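Local coordinates for protein lactate dehydrogenase, adjacent gene encodes predicted malate dehydrogenase (PDB 4ND3) that probably catalyses the NAD-dependent interconversion of (S)-lactate and pyruvate, as a member of the lactate/malate dehydrogenase superfamily, at residues A[8-13]-A[32-37]; A[78-83]-A[98-103]; A[92-97]-A[121-126]. One frame throughout, in Å; residues are numbered along the deposited sequence.

Contacts 1, 2 and 3 follow NAD from its adenosine to the substrate, along the carboxyl ends of the parallel strands of the dinucleotide fold. Contact 1 holds the adenine ribose; contact 2, its centre about 11 Å away, walls the adenine and reaches the nicotinamide ribose; contact 3, about 8 Å between centres from contact 2, meets that second ribose and the bound lactate. Contacts 1 and 2 join where T79 N lies 2.8 Å from I10 O. Contacts 2 and 3 share helix 94-111 and meet through A80 O and T121 OG1, 2.8 Å apart. Contacts 1 and 3 do not touch, and NAD spans the distance between them.

Contact 1 (A[8-13]-A[32-37]); sequences AVIGSG and VLFDIA. With NAD (nicotinamide-adenine-dinucleotide), chain C.
With CG swung anti to the backbone N (chi1 -151°), D35 turns its carboxylate back to the turn at S12, while S12, with OG beside its own N (chi1 -54°), drops its hydroxyl onto the end of strand 30-34. This is the first beta-alpha-beta unit of the Rossmann fold, whose parallel strands 6-10 and 30-34 are joined through helix 14-26. V9 N gives to V32 O and V9 O receives F34 N, both at 2.8 Å; G11 N then continues the ladder to F34 O, which also takes a weak bond from S12 OG.

On one face of the sheet, V9 and L33 lie side by side, and L33 CD2 reaches 3.2 Å from S12 OG. On the other, I10 CG2 comes obliquely to F34 CD2 at 3.8 Å, and the edge of the F34 ring faces C2A of the adenine; Y67 stacks on the same ring.

Beyond the strands the chain becomes a cofactor site. G11 and G13 fit the glycine-rich GxGxxG turn, and G13 CA lies 3.3 Å from NAD O5B, backbone against cofactor. The carboxylate of D35 spreads over both ribose hydroxyls, O2B giving to OD1 and O3B to OD2. A37 N closes an Asx turn on OD1, and S12 N meets OD2 at 2.8 Å from its anti side, 20° out of the carboxylate plane.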
loop_
_atom_site.group_PDB
_atom_site.type_symbol
_atom_site.label_atom_id
_atom_site.label_comp_id
_atom_site.label_asym_id
_atom_site.label_seq_id
_atom_site.Cartn_x
_atom_site.Cartn_y
_atom_site.Cartn_z
ATOM N N ALA A 8 -0.732 17.432 -13.917
ATOM C CA ALA A 8 -1.102 18.830 -13.734
ATOM C C ALA A 8 -2.550 18.912 -13.290
ATOM O O ALA A 8 -3.440 18.380 -13.954
ATOM C CB ALA A 8 -0.908 19.607 -15.024
ATOM N N VAL A 9 -2.779 19.568 -12.156
ATOM C CA VAL A 9 -4.121 19.795 -11.655
ATOM C C VAL A 9 -4.489 21.266 -11.869
ATOM O O VAL A 9 -3.923 22.160 -11.231
ATOM C CB VAL A 9 -4.224 19.431 -10.163
ATOM C CG1 VAL A 9 -5.650 19.602 -9.678
ATOM C CG2 VAL A 9 -3.748 18.002 -9.932
ATOM N N ILE A 10 -5.436 21.507 -12.773
ATOM C CA ILE A 10 -5.850 22.864 -13.118
ATOM C C ILE A 10 -7.056 23.248 -12.278
ATOM O O ILE A 10 -8.184 22.824 -12.548
ATOM C CB ILE A 10 -6.191 23.007 -14.613
ATOM C CG1 ILE A 10 -5.143 22.311 -15.489
ATOM C CG2 ILE A 10 -6.321 24.482 -14.980
ATOM C CD1 ILE A 10 -3.707 22.716 -15.221
ATOM N N GLY A 11 -6.808 24.064 -11.260
ATOM C CA GLY A 11 -7.810 24.388 -10.260
ATOM C C GLY A 11 -7.421 23.695 -8.974
ATOM O O GLY A 11 -7.443 22.465 -8.893
ATOM N N SER A 12 -7.054 24.488 -7.973
ATOM C CA SER A 12 -6.544 23.970 -6.714
ATOM C C SER A 12 -7.507 24.270 -5.581
ATOM O O SER A 12 -7.101 24.590 -4.467
ATOM C CB SER A 12 -5.165 24.565 -6.439
ATOM O OG SER A 12 -4.306 24.325 -7.545
ATOM N N GLY A 13 -8.800 24.146 -5.871
ATOM C CA GLY A 13 -9.828 24.265 -4.849
ATOM C C GLY A 13 -9.991 22.967 -4.087
ATOM O O GLY A 13 -9.027 22.230 -3.884
ATOM N N VAL A 32 1.651 19.242 -10.280
ATOM C CA VAL A 32 1.658 20.696 -10.423
ATOM C C VAL A 32 0.250 21.208 -10.149
ATOM O O VAL A 32 -0.665 20.949 -10.926
ATOM C CB VAL A 32 2.103 21.125 -11.835
ATOM C CG1 VAL A 32 2.015 22.638 -11.995
ATOM C CG2 VAL A 32 3.513 20.630 -12.114
ATOM N N LEU A 33 0.077 21.901 -9.025
ATOM C CA LEU A 33 -1.194 22.542 -8.693
ATOM C C LEU A 33 -1.250 23.938 -9.319
ATOM O O LEU A 33 -0.512 24.833 -8.903
ATOM C CB LEU A 33 -1.367 22.653 -7.178
ATOM C CG LEU A 33 -1.946 21.451 -6.436
ATOM C CD1 LEU A 33 -1.673 21.566 -4.944
ATOM C CD2 LEU A 33 -3.443 21.321 -6.694
ATOM N N PHE A 34 -2.122 24.110 -10.310
ATOM C CA PHE A 34 -2.307 25.394 -10.993
ATOM C C PHE A 34 -3.578 26.079 -10.503
ATOM O O PHE A 34 -4.624 25.442 -10.364
ATOM C CB PHE A 34 -2.381 25.183 -12.510
ATOM C CG PHE A 34 -2.624 26.447 -13.302
ATOM C CD1 PHE A 34 -1.566 27.123 -13.904
ATOM C CD2 PHE A 34 -3.911 26.952 -13.469
ATOM C CE1 PHE A 34 -1.787 28.279 -14.643
ATOM C CE2 PHE A 34 -4.137 28.108 -14.203
ATOM C CZ PHE A 34 -3.072 28.773 -14.791
ATOM N N ASP A 35 -3.485 27.381 -10.246
ATOM C CA ASP A 35 -4.665 28.192 -9.958
ATOM C C ASP A 35 -4.386 29.669 -10.251
ATOM O O ASP A 35 -3.235 30.110 -10.206
ATOM C CB ASP A 35 -5.100 28.010 -8.502
ATOM C CG ASP A 35 -6.593 28.213 -8.305
ATOM O OD1 ASP A 35 -7.094 29.321 -8.596
ATOM O OD2 ASP A 35 -7.271 27.261 -7.851
ATOM N N ILE A 36 -5.440 30.418 -10.560
ATOM C CA ILE A 36 -5.324 31.864 -10.779
ATOM C C ILE A 36 -5.401 32.648 -9.471
ATOM O O ILE A 36 -4.973 33.799 -9.419
ATOM C CB ILE A 36 -6.390 32.400 -11.758
ATOM C CG1 ILE A 36 -7.809 32.155 -11.224
ATOM C CG2 ILE A 36 -6.204 31.761 -13.125
ATOM C CD1 ILE A 36 -8.880 32.954 -11.933
ATOM N N ALA A 37 -5.956 32.033 -8.427
ATOM C CA ALA A 37 -6.059 32.672 -7.120
ATOM C C ALA A 37 -4.694 32.708 -6.447
ATOM O O ALA A 37 -4.063 31.665 -6.245
ATOM C CB ALA A 37 -7.060 31.940 -6.241
HETATM P PA NAD C . -13.771 24.937 -5.768
HETATM O O1A NAD C . -13.349 24.439 -4.417
HETATM O O2A NAD C . -14.575 26.200 -5.873
HETATM O O5B NAD C . -12.465 25.068 -6.671
HETATM C C5B NAD C . -12.489 25.641 -7.972
HETATM C C4B NAD C . -11.125 26.273 -8.196
HETATM O O4B NAD C . -11.000 26.696 -9.551
HETATM C C3B NAD C . -10.890 27.507 -7.326
HETATM O O3B NAD C . -9.756 27.319 -6.475
HETATM C C2B NAD C . -10.646 28.636 -8.312
HETATM O O2B NAD C . -9.651 29.571 -7.891
HETATM C C1B NAD C . -10.208 27.885 -9.555
HETATM N N9A NAD C . -10.381 28.659 -10.804
HETATM C C8A NAD C . -11.362 29.535 -11.103
HETATM N N7A NAD C . -11.176 30.041 -12.345
HETATM C C5A NAD C . -10.065 29.494 -12.854
HETATM C C6A NAD C . -9.312 29.594 -14.119
HETATM N N6A NAD C . -9.726 30.414 -15.116
HETATM N N1A NAD C . -8.200 28.834 -14.238
HETATM C C2A NAD C . -7.772 28.013 -13.256
HETATM N N3A NAD C . -8.413 27.879 -12.084
HETATM C C4A NAD C . -9.545 28.578 -11.832
HETATM O O3 NAD C . -14.582 23.808 -6.610
HETATM P PN NAD C . -14.527 22.218 -6.318
HETATM O O1N NAD C . -15.379 21.917 -5.117
HETATM O O2N NAD C . -13.103 21.733 -6.335
HETATM O O5D NAD C . -15.244 21.674 -7.644
HETATM C C5D NAD C . -14.628 21.894 -8.906
HETATM C C4D NAD C . -15.599 21.549 -10.026
HETATM O O4D NAD C . -15.838 20.136 -10.030
HETATM C C3D NAD C . -16.963 22.214 -9.870
HETATM O O3D NAD C . -17.385 22.705 -11.141
HETATM C C2D NAD C . -17.879 21.095 -9.398
HETATM O O2D NAD C . -19.251 21.273 -9.765
HETATM C C1D NAD C . -17.250 19.907 -10.103
HETATM N N1N NAD C . -17.553 18.575 -9.570
HETATM C C2N NAD C . -17.651 17.593 -10.478
HETATM C C3N NAD C . -17.921 16.281 -10.108
HETATM C C7N NAD C . -18.029 15.197 -11.147
HETATM O O7N NAD C . -18.536 14.135 -10.823
HETATM N N7N NAD C . -17.575 15.375 -12.393
HETATM C C4N NAD C . -18.082 15.995 -8.757
HETATM C C5N NAD C . -17.969 17.023 -7.826
HETATM C C6N NAD C . -17.702 18.318 -8.261
#

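Contact 2 (A[78-83]-A[98-103]); sequences ITASIP and ARILDS. With NAD (nicotinamide-adenine-dinucleotide), chain C.
The loop that leaves strand 75-78 of the Rossmann domain runs alongside the cofactor, and helix 94-111 packs against it through two side chains, I100 and L101. No hydrogen bond joins the two segments; the contact is apolar. I100 is divided between two tasks. Its CG2 branch, anti to the backbone N, lies 3.6 Å from A80 CB and just as near N6A of the adenine. The longer arm is extended (chi2 170°), which carries CD1 over the backbone between S81 and I82, 3.5 Å from I82 N, where CG2 of I82 also meets it. The next residue, L101, sends CD1 obliquely to I78 CG2 at 3.9 Å, at the end of the strand.

A80 CB touches both the helix and the cofactor, with N3A of NAD 3.5 Å away. S81, whose CB points away from the helix, meets both halves of the dinucleotide: its OG is hydrogen-bonded to NAD O3D of the nicotinamide ribose at 3.0 Å, and its N makes a weak bond to O4B of the adenine ribose. N97, a turn earlier on the same helix, fixes the loop by bonding I82 N through OD1 and S81 OG through ND2. A loop after the fourth strand and a helix side chain that together line the adenine are the arrangement of the adenine pocket in a Rossmann-type dehydrogenase.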
loop_
_atom_site.group_PDB
_atom_site.type_symbol
_atom_site.label_atom_id
_atom_site.label_comp_id
_atom_site.label_asym_id
_atom_site.label_seq_id
_atom_site.Cartn_x
_atom_site.Cartn_y
_atom_site.Cartn_z
ATOM N N ILE A 78 -8.681 18.706 -14.934
ATOM C CA ILE A 78 -9.300 20.036 -14.907
ATOM C C ILE A 78 -10.425 20.119 -13.878
ATOM O O ILE A 78 -11.496 19.541 -14.074
ATOM C CB ILE A 78 -9.875 20.420 -16.288
ATOM C CG1 ILE A 78 -8.815 20.254 -17.378
ATOM C CG2 ILE A 78 -10.402 21.851 -16.265
ATOM C CD1 ILE A 78 -9.355 20.394 -18.785
ATOM N N THR A 79 -10.181 20.849 -12.792
ATOM C CA THR A 79 -11.190 21.072 -11.757
ATOM C C THR A 79 -11.681 22.528 -11.726
ATOM O O THR A 79 -12.564 22.871 -10.939
ATOM C CB THR A 79 -10.641 20.711 -10.361
ATOM O OG1 THR A 79 -9.862 21.796 -9.846
ATOM C CG2 THR A 79 -9.782 19.456 -10.418
ATOM N N ALA A 80 -11.120 23.367 -12.595
ATOM C CA ALA A 80 -11.347 24.815 -12.565
ATOM C C ALA A 80 -12.812 25.166 -12.770
ATOM O O ALA A 80 -13.450 24.660 -13.684
ATOM C CB ALA A 80 -10.493 25.495 -13.624
ATOM N N SER A 81 -13.331 26.044 -11.917
ATOM C CA SER A 81 -14.747 26.382 -11.920
ATOM C C SER A 81 -15.021 27.738 -11.269
ATOM O O SER A 81 -14.259 28.191 -10.414
ATOM C CB SER A 81 -15.532 25.300 -11.173
ATOM O OG SER A 81 -16.900 25.645 -11.056
ATOM N N ILE A 82 -16.124 28.365 -11.682
ATOM C CA ILE A 82 -16.633 29.574 -11.027
ATOM C C ILE A 82 -17.123 29.231 -9.619
ATOM O O ILE A 82 -17.491 28.086 -9.358
ATOM C CB ILE A 82 -17.766 30.251 -11.841
ATOM C CG1 ILE A 82 -19.005 29.346 -11.952
ATOM C CG2 ILE A 82 -17.267 30.636 -13.225
ATOM C CD1 ILE A 82 -20.193 30.019 -12.605
ATOM N N PRO A 83 -17.129 30.217 -8.707
ATOM C CA PRO A 83 -17.437 29.901 -7.309
ATOM C C PRO A 83 -18.911 29.616 -7.039
ATOM O O PRO A 83 -19.772 29.977 -7.836
ATOM C CB PRO A 83 -16.989 31.157 -6.554
ATOM C CG PRO A 83 -17.036 32.253 -7.556
ATOM C CD PRO A 83 -16.720 31.623 -8.881
ATOM N N ALA A 98 -17.613 27.119 -19.243
ATOM C CA ALA A 98 -17.243 27.014 -20.650
ATOM C C ALA A 98 -16.127 28.012 -20.989
ATOM O O ALA A 98 -15.179 27.671 -21.700
ATOM C CB ALA A 98 -18.453 27.253 -21.536
ATOM N N ARG A 99 -16.240 29.230 -20.460
ATOM C CA ARG A 99 -15.246 30.279 -20.715
ATOM C C ARG A 99 -13.926 29.972 -20.013
ATOM O O ARG A 99 -12.862 30.224 -20.561
ATOM C CB ARG A 99 -15.767 31.655 -20.283
ATOM C CG ARG A 99 -17.043 32.087 -20.992
ATOM C CD ARG A 99 -16.806 32.522 -22.432
ATOM N NE ARG A 99 -16.849 33.979 -22.570
ATOM C CZ ARG A 99 -15.792 34.795 -22.596
ATOM N NH1 ARG A 99 -14.550 34.329 -22.500
ATOM N NH2 ARG A 99 -15.985 36.105 -22.723
ATOM N N ILE A 100 -13.994 29.417 -18.806
ATOM C CA ILE A 100 -12.786 28.964 -18.119
ATOM C C ILE A 100 -12.059 27.919 -18.959
ATOM O O ILE A 100 -10.854 28.023 -19.174
ATOM C CB ILE A 100 -13.094 28.394 -16.720
ATOM C CG1 ILE A 100 -13.510 29.526 -15.780
ATOM C CG2 ILE A 100 -11.882 27.669 -16.149
ATOM C CD1 ILE A 100 -14.056 29.060 -14.448
ATOM N N LEU A 101 -12.795 26.921 -19.445
ATOM C CA LEU A 101 -12.193 25.841 -20.238
ATOM C C LEU A 101 -11.592 26.312 -21.563
ATOM O O LEU A 101 -10.655 25.690 -22.066
ATOM C CB LEU A 101 -13.195 24.701 -20.481
ATOM C CG LEU A 101 -13.101 23.533 -19.491
ATOM C CD1 LEU A 101 -13.176 24.000 -18.046
ATOM C CD2 LEU A 101 -14.197 22.523 -19.773
ATOM N N ASP A 102 -12.120 27.399 -22.124
ATOM C CA ASP A 102 -11.487 28.041 -23.282
ATOM C C ASP A 102 -10.052 28.414 -22.930
ATOM O O ASP A 102 -9.129 28.119 -23.680
ATOM C CB ASP A 102 -12.245 29.306 -23.723
ATOM C CG ASP A 102 -13.616 29.004 -24.303
ATOM O OD1 ASP A 102 -14.514 29.866 -24.193
ATOM O OD2 ASP A 102 -13.801 27.907 -24.867
ATOM N N SER A 103 -9.877 29.048 -21.773
ATOM C CA SER A 103 -8.555 29.450 -21.299
ATOM C C SER A 103 -7.667 28.235 -21.007
ATOM O O SER A 103 -6.496 28.206 -21.391
ATOM C CB SER A 103 -8.684 30.323 -20.049
ATOM O OG SER A 103 -7.425 30.825 -19.643
HETATM P PA NAD C . -13.771 24.937 -5.768
HETATM O O1A NAD C . -13.349 24.439 -4.417
HETATM O O2A NAD C . -14.575 26.200 -5.873
HETATM O O5B NAD C . -12.465 25.068 -6.671
HETATM C C5B NAD C . -12.489 25.641 -7.972
HETATM C C4B NAD C . -11.125 26.273 -8.196
HETATM O O4B NAD C . -11.000 26.696 -9.551
HETATM C C3B NAD C . -10.890 27.507 -7.326
HETATM O O3B NAD C . -9.756 27.319 -6.475
HETATM C C2B NAD C . -10.646 28.636 -8.312
HETATM O O2B NAD C . -9.651 29.571 -7.891
HETATM C C1B NAD C . -10.208 27.885 -9.555
HETATM N N9A NAD C . -10.381 28.659 -10.804
HETATM C C8A NAD C . -11.362 29.535 -11.103
HETATM N N7A NAD C . -11.176 30.041 -12.345
HETATM C C5A NAD C . -10.065 29.494 -12.854
HETATM C C6A NAD C . -9.312 29.594 -14.119
HETATM N N6A NAD C . -9.726 30.414 -15.116
HETATM N N1A NAD C . -8.200 28.834 -14.238
HETATM C C2A NAD C . -7.772 28.013 -13.256
HETATM N N3A NAD C . -8.413 27.879 -12.084
HETATM C C4A NAD C . -9.545 28.578 -11.832
HETATM O O3 NAD C . -14.582 23.808 -6.610
HETATM P PN NAD C . -14.527 22.218 -6.318
HETATM O O1N NAD C . -15.379 21.917 -5.117
HETATM O O2N NAD C . -13.103 21.733 -6.335
HETATM O O5D NAD C . -15.244 21.674 -7.644
HETATM C C5D NAD C . -14.628 21.894 -8.906
HETATM C C4D NAD C . -15.599 21.549 -10.026
HETATM O O4D NAD C . -15.838 20.136 -10.030
HETATM C C3D NAD C . -16.963 22.214 -9.870
HETATM O O3D NAD C . -17.385 22.705 -11.141
HETATM C C2D NAD C . -17.879 21.095 -9.398
HETATM O O2D NAD C . -19.251 21.273 -9.765
HETATM C C1D NAD C . -17.250 19.907 -10.103
HETATM N N1N NAD C . -17.553 18.575 -9.570
HETATM C C2N NAD C . -17.651 17.593 -10.478
HETATM C C3N NAD C . -17.921 16.281 -10.108
HETATM C C7N NAD C . -18.029 15.197 -11.147
HETATM O O7N NAD C . -18.536 14.135 -10.823
HETATM N N7N NAD C . -17.575 15.375 -12.393
HETATM C C4N NAD C . -18.082 15.995 -8.757
HETATM C C5N NAD C . -17.969 17.023 -7.826
HETATM C C6N NAD C . -17.702 18.318 -8.261
#

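Contact 3 (A[92-97]-A[121-126]); sequences ELLFGN and TNPLDV. With NAD (nicotinamide-adenine-dinucleotide), chain C; 2OP ((2S)-2-hydroxypropanoic acid), chain D.
N97 ND2 donates to the backbone O of N122 at 2.8 Å, the one hydrogen bond between the two segments and an almost straight one (178°). The acceptor lies in the amide plane of N97. Beside it, T121 CG2 packs against the same side chain, 3.5 Å from ND2 and close to CB, so N97 is met by a methyl as well as a carbonyl. N122 then carries the ligands: its ND2 gives to O2D of the nicotinamide ribose at 3.0 Å and to the hydroxyl OHN of lactate at 2.8 Å.

In the next shell, N122 OD1 accepts from L124 N in the carbonyl plane, on a lone pair, forming an Asx turn at the start of helix 124-135 that restrains the rotation of the side chain. Separate packing joins this turn to helix 94-111. The peptide bond before P123 is cis, and the proline ring lies against that helix, with CD 3.7 Å from L94 CA. L94, its CG anti to the backbone N (chi1 173°), reaches CD1 across P123 CG at about a right angle and on to V126 CG1, both at 3.9 Å. Further out, I309 of helix 293-314 packs on L94 and V126, while T121 OG1 bonds to A80 O.

Lactate is also held by R90, R153 and H177, the last predicted to be the proton acceptor. With OD1 tied to a backbone N-H, the amide of N122 is oriented to present its NH2 group to both ligands, so a single donor nitrogen couples the cofactor's ribose to the substrate hydroxyl.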
loop_
_atom_site.group_PDB
_atom_site.type_symbol
_atom_site.label_atom_id
_atom_site.label_comp_id
_atom_site.label_asym_id
_atom_site.label_seq_id
_atom_site.Cartn_x
_atom_site.Cartn_y
_atom_site.Cartn_z
ATOM N N GLU A 92 -26.271 25.060 -14.177
ATOM C CA GLU A 92 -26.229 26.472 -13.787
ATOM C C GLU A 92 -24.831 27.080 -13.964
ATOM O O GLU A 92 -24.702 28.283 -14.182
ATOM C CB GLU A 92 -26.665 26.639 -12.333
ATOM C CG GLU A 92 -28.130 26.327 -12.074
ATOM C CD GLU A 92 -28.424 26.119 -10.602
ATOM O OE1 GLU A 92 -29.390 25.388 -10.280
ATOM O OE2 GLU A 92 -27.686 26.674 -9.761
ATOM N N LEU A 93 -23.796 26.248 -13.874
ATOM C CA LEU A 93 -22.411 26.694 -14.047
ATOM C C LEU A 93 -21.949 26.704 -15.510
ATOM O O LEU A 93 -20.784 26.995 -15.786
ATOM C CB LEU A 93 -21.470 25.788 -13.244
ATOM C CG LEU A 93 -21.779 25.551 -11.764
ATOM C CD1 LEU A 93 -20.820 24.514 -11.195
ATOM C CD2 LEU A 93 -21.700 26.846 -10.970
ATOM N N LEU A 94 -22.857 26.399 -16.438
ATOM C CA LEU A 94 -22.513 26.171 -17.845
ATOM C C LEU A 94 -21.743 27.317 -18.506
ATOM O O LEU A 94 -20.683 27.101 -19.094
ATOM C CB LEU A 94 -23.789 25.899 -18.652
ATOM C CG LEU A 94 -23.665 25.803 -20.175
ATOM C CD1 LEU A 94 -22.767 24.642 -20.563
ATOM C CD2 LEU A 94 -25.039 25.669 -20.805
ATOM N N PHE A 95 -22.288 28.526 -18.428
ATOM C CA PHE A 95 -21.738 29.651 -19.182
ATOM C C PHE A 95 -20.368 30.065 -18.651
ATOM O O PHE A 95 -19.436 30.272 -19.429
ATOM C CB PHE A 95 -22.705 30.842 -19.170
ATOM C CG PHE A 95 -24.014 30.567 -19.866
ATOM C CD1 PHE A 95 -25.220 30.728 -19.197
ATOM C CD2 PHE A 95 -24.038 30.141 -21.189
ATOM C CE1 PHE A 95 -26.424 30.475 -19.838
ATOM C CE2 PHE A 95 -25.236 29.886 -21.835
ATOM C CZ PHE A 95 -26.431 30.053 -21.160
ATOM N N GLY A 96 -20.251 30.165 -17.332
ATOM C CA GLY A 96 -18.992 30.549 -16.697
ATOM C C GLY A 96 -17.873 29.547 -16.927
ATOM O O GLY A 96 -16.756 29.923 -17.268
ATOM N N ASN A 97 -18.174 28.262 -16.762
ATOM C CA ASN A 97 -17.140 27.232 -16.859
ATOM C C ASN A 97 -16.719 26.910 -18.283
ATOM O O ASN A 97 -15.581 26.499 -18.510
ATOM C CB ASN A 97 -17.573 25.977 -16.103
ATOM C CG ASN A 97 -17.612 26.201 -14.605
ATOM O OD1 ASN A 97 -17.103 27.207 -14.108
ATOM N ND2 ASN A 97 -18.211 25.273 -13.877
ATOM N N THR A 121 -14.722 19.527 -14.075
ATOM C CA THR A 121 -15.584 20.707 -14.140
ATOM C C THR A 121 -17.005 20.420 -14.654
ATOM O O THR A 121 -17.180 19.835 -15.724
ATOM C CB THR A 121 -14.927 21.771 -15.047
ATOM O OG1 THR A 121 -13.601 22.045 -14.573
ATOM C CG2 THR A 121 -15.741 23.056 -15.073
ATOM N N ASN A 122 -18.007 20.840 -13.883
ATOM C CA ASN A 122 -19.419 20.699 -14.275
ATOM C C ASN A 122 -19.893 21.860 -15.153
ATOM O O ASN A 122 -19.307 22.951 -15.094
ATOM C CB ASN A 122 -20.316 20.604 -13.036
ATOM C CG ASN A 122 -20.512 19.178 -12.563
ATOM O OD1 ASN A 122 -20.645 18.259 -13.372
ATOM N ND2 ASN A 122 -20.546 18.987 -11.250
ATOM N N PRO A 123 -20.942 21.640 -15.977
ATOM C CA PRO A 123 -21.677 20.387 -16.204
ATOM C C PRO A 123 -20.857 19.421 -17.054
ATOM O O PRO A 123 -20.620 19.670 -18.238
ATOM C CB PRO A 123 -22.936 20.842 -16.950
ATOM C CG PRO A 123 -22.532 22.095 -17.645
ATOM C CD PRO A 123 -21.499 22.751 -16.773
ATOM N N LEU A 124 -20.461 18.315 -16.433
ATOM C CA LEU A 124 -19.367 17.462 -16.908
ATOM C C LEU A 124 -19.374 17.114 -18.399
ATOM O O LEU A 124 -18.423 17.430 -19.115
ATOM C CB LEU A 124 -19.335 16.177 -16.070
ATOM C CG LEU A 124 -18.180 15.186 -16.252
ATOM C CD1 LEU A 124 -18.415 14.219 -17.410
ATOM C CD2 LEU A 124 -16.847 15.908 -16.394
ATOM N N ASP A 125 -20.432 16.459 -18.864
ATOM C CA ASP A 125 -20.450 15.914 -20.232
ATOM C C ASP A 125 -20.338 17.006 -21.297
ATOM O O ASP A 125 -19.639 16.835 -22.295
ATOM C CB ASP A 125 -21.706 15.078 -20.453
ATOM C CG ASP A 125 -21.820 13.941 -19.461
ATOM O OD1 ASP A 125 -21.257 12.857 -19.719
ATOM O OD2 ASP A 125 -22.458 14.145 -18.410
ATOM N N VAL A 126 -21.007 18.132 -21.068
ATOM C CA VAL A 126 -20.941 19.276 -21.988
ATOM C C VAL A 126 -19.561 19.943 -21.939
ATOM O O VAL A 126 -19.018 20.329 -22.977
ATOM C CB VAL A 126 -22.058 20.304 -21.690
ATOM C CG1 VAL A 126 -21.980 21.490 -22.643
ATOM C CG2 VAL A 126 -23.419 19.632 -21.795
HETATM P PA NAD C . -13.771 24.937 -5.768
HETATM O O1A NAD C . -13.349 24.439 -4.417
HETATM O O2A NAD C . -14.575 26.200 -5.873
HETATM O O5B NAD C . -12.465 25.068 -6.671
HETATM C C5B NAD C . -12.489 25.641 -7.972
HETATM C C4B NAD C . -11.125 26.273 -8.196
HETATM O O4B NAD C . -11.000 26.696 -9.551
HETATM C C3B NAD C . -10.890 27.507 -7.326
HETATM O O3B NAD C . -9.756 27.319 -6.475
HETATM C C2B NAD C . -10.646 28.636 -8.312
HETATM O O2B NAD C . -9.651 29.571 -7.891
HETATM C C1B NAD C . -10.208 27.885 -9.555
HETATM N N9A NAD C . -10.381 28.659 -10.804
HETATM C C8A NAD C . -11.362 29.535 -11.103
HETATM N N7A NAD C . -11.176 30.041 -12.345
HETATM C C5A NAD C . -10.065 29.494 -12.854
HETATM C C6A NAD C . -9.312 29.594 -14.119
HETATM N N6A NAD C . -9.726 30.414 -15.116
HETATM N N1A NAD C . -8.200 28.834 -14.238
HETATM C C2A NAD C . -7.772 28.013 -13.256
HETATM N N3A NAD C . -8.413 27.879 -12.084
HETATM C C4A NAD C . -9.545 28.578 -11.832
HETATM O O3 NAD C . -14.582 23.808 -6.610
HETATM P PN NAD C . -14.527 22.218 -6.318
HETATM O O1N NAD C . -15.379 21.917 -5.117
HETATM O O2N NAD C . -13.103 21.733 -6.335
HETATM O O5D NAD C . -15.244 21.674 -7.644
HETATM C C5D NAD C . -14.628 21.894 -8.906
HETATM C C4D NAD C . -15.599 21.549 -10.026
HETATM O O4D NAD C . -15.838 20.136 -10.030
HETATM C C3D NAD C . -16.963 22.214 -9.870
HETATM O O3D NAD C . -17.385 22.705 -11.141
HETATM C C2D NAD C . -17.879 21.095 -9.398
HETATM O O2D NAD C . -19.251 21.273 -9.765
HETATM C C1D NAD C . -17.250 19.907 -10.103
HETATM N N1N NAD C . -17.553 18.575 -9.570
HETATM C C2N NAD C . -17.651 17.593 -10.478
HETATM C C3N NAD C . -17.921 16.281 -10.108
HETATM C C7N NAD C . -18.029 15.197 -11.147
HETATM O O7N NAD C . -18.536 14.135 -10.823
HETATM N N7N NAD C . -17.575 15.375 -12.393
HETATM C C4N NAD C . -18.082 15.995 -8.757
HETATM C C5N NAD C . -17.969 17.023 -7.826
HETATM C C6N NAD C . -17.702 18.318 -8.261
HETATM C C 2OP D . -21.584 15.576 -7.681
HETATM O O 2OP D . -22.010 14.648 -8.394
HETATM C CB 2OP D . -22.415 17.879 -8.107
HETATM O OHN 2OP D . -21.089 16.673 -9.733
HETATM C CA 2OP D . -21.283 16.888 -8.332
HETATM O OXT 2OP D . -21.396 15.454 -6.452
#